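Local coordinates for protein DNA gyrase, B subunit, truncated (Myxococcus xanthus, PDB 3CWV) that probably takes part in the ATP-dependent breakage, passage and rejoining of double-stranded DNA as a type II topoisomerase subunit of the GyrB family, at residues 72-75 with 76-79; 215-219 with 220-224. All coordinates share one frame; numbering follows the deposited sequence.

Contact 1: residues 72-75 with 76-79; sequences TVTA and ENLV
Ala75 O accepts the backbone N-H of Val79 at 2.9 Å, a nearly straight bond in the opening turn of helix 75-82. One residue earlier, Thr74 O takes Leu78 N at 3.2 Å, so successive i to i+4 bonds start at the very head of the helix. Thr74 is the N-cap, and its hydroxyl reaches forward to accept Asn77 N, with 3.0 Å between OG1 and that nitrogen and 158° at the hydrogen. The hydroxyl gets there because chi1 (70°) sets OG1 between the backbone N and the carbonyl carbon, which leaves the methyl CG2 anti to the carbonyl carbon. OG1 also lies against CB of Asn77. The side chains of Val73 and Leu78 cross obliquely, and CG2 of the valine meets CD2 of the leucine at 3.5 Å, a tight methyl contact. Val73, just before the N-cap, thus pairs with the fourth residue after the cap, as in a hydrophobic staple; Trp96 and Val153 pack around the pair. Arg151 NH1 holds Val73 O. The cap hydroxyl supplies an acceptor for a first-turn N-H, while the staple, consistent with its usual role, ties the incoming loop to the helix.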
loop_
_atom_site.group_PDB
_atom_site.type_symbol
_atom_site.label_atom_id
_atom_site.label_comp_id
_atom_site.label_asym_id
_atom_site.label_seq_id
_atom_site.Cartn_x
_atom_site.Cartn_y
_atom_site.Cartn_z
ATOM N N THR A 72 19.208 5.251 -2.141
ATOM C CA THR A 72 19.624 5.774 -0.828
ATOM C C THR A 72 19.950 4.752 0.279
ATOM O O THR A 72 20.619 5.091 1.264
ATOM C CB THR A 72 18.591 6.766 -0.264
ATOM O OG1 THR A 72 17.307 6.110 -0.174
ATOM C CG2 THR A 72 18.502 7.999 -1.150
ATOM N N VAL A 73 19.468 3.515 0.147
ATOM C CA VAL A 73 19.629 2.539 1.236
ATOM C C VAL A 73 21.102 2.352 1.624
ATOM O O VAL A 73 22.002 2.371 0.764
ATOM C CB VAL A 73 18.962 1.158 0.890
ATOM C CG1 VAL A 73 19.726 0.430 -0.257
ATOM C CG2 VAL A 73 18.845 0.289 2.164
ATOM N N THR A 74 21.363 2.194 2.915
ATOM C CA THR A 74 22.710 1.814 3.360
ATOM C C THR A 74 22.709 0.606 4.285
ATOM O O THR A 74 21.727 0.326 4.975
ATOM C CB THR A 74 23.391 2.952 4.139
ATOM O OG1 THR A 74 22.727 3.104 5.390
ATOM C CG2 THR A 74 23.292 4.265 3.378
ATOM N N ALA A 75 23.848 -0.070 4.371
ATOM C CA ALA A 75 23.974 -1.172 5.306
ATOM C C ALA A 75 23.849 -0.716 6.759
ATOM O O ALA A 75 23.294 -1.443 7.587
ATOM C CB ALA A 75 25.303 -1.926 5.088
ATOM N N GLU A 76 24.381 0.465 7.090
ATOM C CA GLU A 76 24.276 0.958 8.467
ATOM C C GLU A 76 22.821 1.189 8.875
ATOM O O GLU A 76 22.427 0.887 10.002
ATOM C CB GLU A 76 25.020 2.279 8.644
ATOM C CG GLU A 76 25.310 2.500 10.108
ATOM C CD GLU A 76 25.362 3.951 10.506
ATOM O OE1 GLU A 76 25.773 4.791 9.660
ATOM O OE2 GLU A 76 25.015 4.235 11.683
ATOM N N ASN A 77 22.062 1.761 7.944
ATOM C CA ASN A 77 20.588 1.909 8.024
ATOM C C ASN A 77 19.927 0.569 8.385
ATOM O O ASN A 77 19.230 0.496 9.394
ATOM C CB ASN A 77 20.108 2.534 6.689
ATOM C CG ASN A 77 18.590 2.391 6.385
ATOM O OD1 ASN A 77 17.768 1.951 7.202
ATOM N ND2 ASN A 77 18.232 2.801 5.159
ATOM N N LEU A 78 20.220 -0.486 7.621
ATOM C CA LEU A 78 19.612 -1.809 7.855
ATOM C C LEU A 78 20.004 -2.412 9.191
ATOM O O LEU A 78 19.145 -2.947 9.893
ATOM C CB LEU A 78 19.918 -2.797 6.712
ATOM C CG LEU A 78 18.830 -2.939 5.636
ATOM C CD1 LEU A 78 17.545 -3.611 6.259
ATOM C CD2 LEU A 78 18.465 -1.586 5.044
ATOM N N VAL A 79 21.289 -2.327 9.559
ATOM C CA VAL A 79 21.715 -2.875 10.857
ATOM C C VAL A 79 20.973 -2.181 12.010
ATOM O O VAL A 79 20.487 -2.855 12.931
ATOM C CB VAL A 79 23.228 -2.824 11.070
ATOM C CG1 VAL A 79 23.589 -3.240 12.522
ATOM C CG2 VAL A 79 23.936 -3.771 10.059
#

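Contact 2: residues 215-219 with 220-224; sequences VLTEA and RPQLH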
loop_
_atom_site.group_PDB
_atom_site.type_symbol
_atom_site.label_atom_id
_atom_site.label_comp_id
_atom_site.label_asym_id
_atom_site.label_seq_id
_atom_site.Cartn_x
_atom_site.Cartn_y
_atom_site.Cartn_z
ATOM N N VAL A 215 -9.504 -2.270 -14.694
ATOM C CA VAL A 215 -9.297 -3.691 -14.444
ATOM C C VAL A 215 -10.459 -4.297 -13.679
ATOM O O VAL A 215 -11.011 -5.323 -14.102
ATOM C CB VAL A 215 -7.971 -3.957 -13.680
ATOM C CG1 VAL A 215 -7.904 -5.396 -13.179
ATOM C CG2 VAL A 215 -6.782 -3.664 -14.567
ATOM N N LEU A 216 -10.831 -3.666 -12.557
ATOM C CA LEU A 216 -11.876 -4.184 -11.673
ATOM C C LEU A 216 -13.244 -4.237 -12.327
ATOM O O LEU A 216 -14.122 -4.958 -11.862
ATOM C CB LEU A 216 -11.974 -3.343 -10.396
ATOM C CG LEU A 216 -10.796 -3.414 -9.417
ATOM C CD1 LEU A 216 -10.756 -2.143 -8.584
ATOM C CD2 LEU A 216 -10.928 -4.665 -8.546
ATOM N N THR A 217 -13.431 -3.455 -13.384
ATOM C CA THR A 217 -14.712 -3.407 -14.090
ATOM C C THR A 217 -14.687 -4.017 -15.502
ATOM O O THR A 217 -15.709 -4.009 -16.201
ATOM C CB THR A 217 -15.243 -1.952 -14.194
ATOM O OG1 THR A 217 -14.263 -1.110 -14.811
ATOM C CG2 THR A 217 -15.597 -1.397 -12.831
ATOM N N GLU A 218 -13.533 -4.530 -15.932
ATOM C CA GLU A 218 -13.351 -4.931 -17.344
ATOM C C GLU A 218 -14.390 -5.949 -17.878
ATOM O O GLU A 218 -14.615 -6.029 -19.087
ATOM C CB GLU A 218 -11.921 -5.441 -17.606
ATOM C CG GLU A 218 -11.621 -6.782 -16.970
ATOM C CD GLU A 218 -10.286 -7.382 -17.399
ATOM O OE1 GLU A 218 -9.461 -6.691 -18.051
ATOM O OE2 GLU A 218 -10.060 -8.563 -17.061
ATOM N N ALA A 219 -15.018 -6.706 -16.980
ATOM C CA ALA A 219 -16.007 -7.722 -17.362
ATOM C C ALA A 219 -17.435 -7.275 -17.034
ATOM O O ALA A 219 -18.352 -8.102 -16.928
ATOM C CB ALA A 219 -15.703 -9.042 -16.664
ATOM N N ARG A 220 -17.607 -5.970 -16.862
ATOM C CA ARG A 220 -18.898 -5.364 -16.584
ATOM C C ARG A 220 -19.226 -4.390 -17.725
ATOM O O ARG A 220 -18.332 -3.967 -18.458
ATOM C CB ARG A 220 -18.839 -4.618 -15.250
ATOM C CG ARG A 220 -18.865 -5.497 -14.009
ATOM C CD ARG A 220 -18.099 -4.833 -12.869
ATOM N NE ARG A 220 -18.803 -4.893 -11.588
ATOM C CZ ARG A 220 -18.689 -5.879 -10.696
ATOM N NH1 ARG A 220 -19.380 -5.829 -9.563
ATOM N NH2 ARG A 220 -17.893 -6.917 -10.928
ATOM N N PRO A 221 -20.508 -4.037 -17.897
ATOM C CA PRO A 221 -20.783 -3.101 -18.983
ATOM C C PRO A 221 -20.526 -1.642 -18.599
ATOM O O PRO A 221 -21.372 -0.990 -17.981
ATOM C CB PRO A 221 -22.274 -3.350 -19.306
ATOM C CG PRO A 221 -22.781 -4.328 -18.261
ATOM C CD PRO A 221 -21.735 -4.446 -17.196
ATOM N N GLN A 222 -19.361 -1.133 -18.987
ATOM C CA GLN A 222 -18.944 0.221 -18.627
ATOM C C GLN A 222 -19.762 1.298 -19.357
ATOM O O GLN A 222 -19.931 1.231 -20.575
ATOM C CB GLN A 222 -17.444 0.401 -18.905
ATOM C CG GLN A 222 -16.539 -0.377 -17.945
ATOM C CD GLN A 222 -15.111 -0.504 -18.425
ATOM O OE1 GLN A 222 -14.800 -0.207 -19.582
ATOM N NE2 GLN A 222 -14.223 -0.953 -17.532
ATOM N N LEU A 223 -20.241 2.298 -18.609
ATOM C CA LEU A 223 -21.062 3.376 -19.172
ATOM C C LEU A 223 -20.242 4.484 -19.820
ATOM O O LEU A 223 -20.788 5.401 -20.437
ATOM C CB LEU A 223 -21.987 3.971 -18.103
ATOM C CG LEU A 223 -23.062 3.043 -17.545
ATOM C CD1 LEU A 223 -23.901 3.783 -16.519
ATOM C CD2 LEU A 223 -23.942 2.503 -18.658
ATOM N N HIS A 224 -18.931 4.409 -19.651
ATOM C CA HIS A 224 -18.009 5.342 -20.263
ATOM C C HIS A 224 -16.663 4.617 -20.395
ATOM O O HIS A 224 -16.365 3.739 -19.586
ATOM C CB HIS A 224 -17.912 6.638 -19.436
ATOM C CG HIS A 224 -17.697 6.421 -17.964
ATOM N ND1 HIS A 224 -16.473 6.608 -17.359
ATOM C CD2 HIS A 224 -18.553 6.067 -16.976
ATOM C CE1 HIS A 224 -16.580 6.364 -16.064
ATOM N NE2 HIS A 224 -17.833 6.034 -15.806
#
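Leu216 meets Arg220 through its backbone: the carbonyl O lies 4.1 Å from CD of the arginine, a loose contact. Thr217, next in line, supplies both hydrogen bonds of the contact. Its side chain, with OG1 placed between the backbone N and the carbonyl carbon (chi1 55°), accepts from Gln222 NE2 at 2.7 Å. The oxygen lies close to the plane of the glutamine amide, and the two side chains cross at about a right angle. Gln222 spans the gap with a chain extended beyond CG, reaching back to the threonine. The same hydroxyl is also hydrogen-bonded to the carbonyls of Ala213 and His214 in the preceding helical turn. Thr217 and Gln222 both touch Gln244 and Cys246 at the end of strand 237-245, so the link from helix 208-217 to strand 228-234 packs on the five-stranded sheet of what is probably the GyrB transducer domain. The backbone of Thr217 does the second job: its O accepts Arg220 N at 2.8 Å, closing a type I beta turn. Glu218 and Ala219 occupy the two corners of this turn, and Glu218 N still looks back to the helix, bonding to Val215 O at 3.2 Å. CB of Arg220 then rests 3.3 Å from Thr217 O, and CD packs on Thr217 CA; farther out, the guanidinium makes long, weak ion pairs with Asp248 and Asp250. Donation from Gln222 NE2 leaves the hydroxyl's single hydrogen to point to the carbonyls of Ala213 and His214, probably shared between them, and one buried hydroxyl thus ties the helix to the loop that follows.

In the fold
Contact 1 lies at the N-terminal end of one helix, contact 2 around the C-terminal end of another: residues 72-79 start helix 75-82, whereas 215-224 carry the chain out of helix 208-217 toward strand 228-234. A threonine hydroxyl is central to each, yet in contact 1 it accepts a backbone N-H of the first turn, and in contact 2 a side-chain amide from the loop. Contact 1 is partly buried, its apolar staple lying against strands 109-118 and 151-159 of the eight-stranded sheet. Contact 2 is a surface contact of mostly polar character beside the five-stranded sheet. They share no element and lie on opposite sides of the chain's centre, with about 44 Å between their own centres.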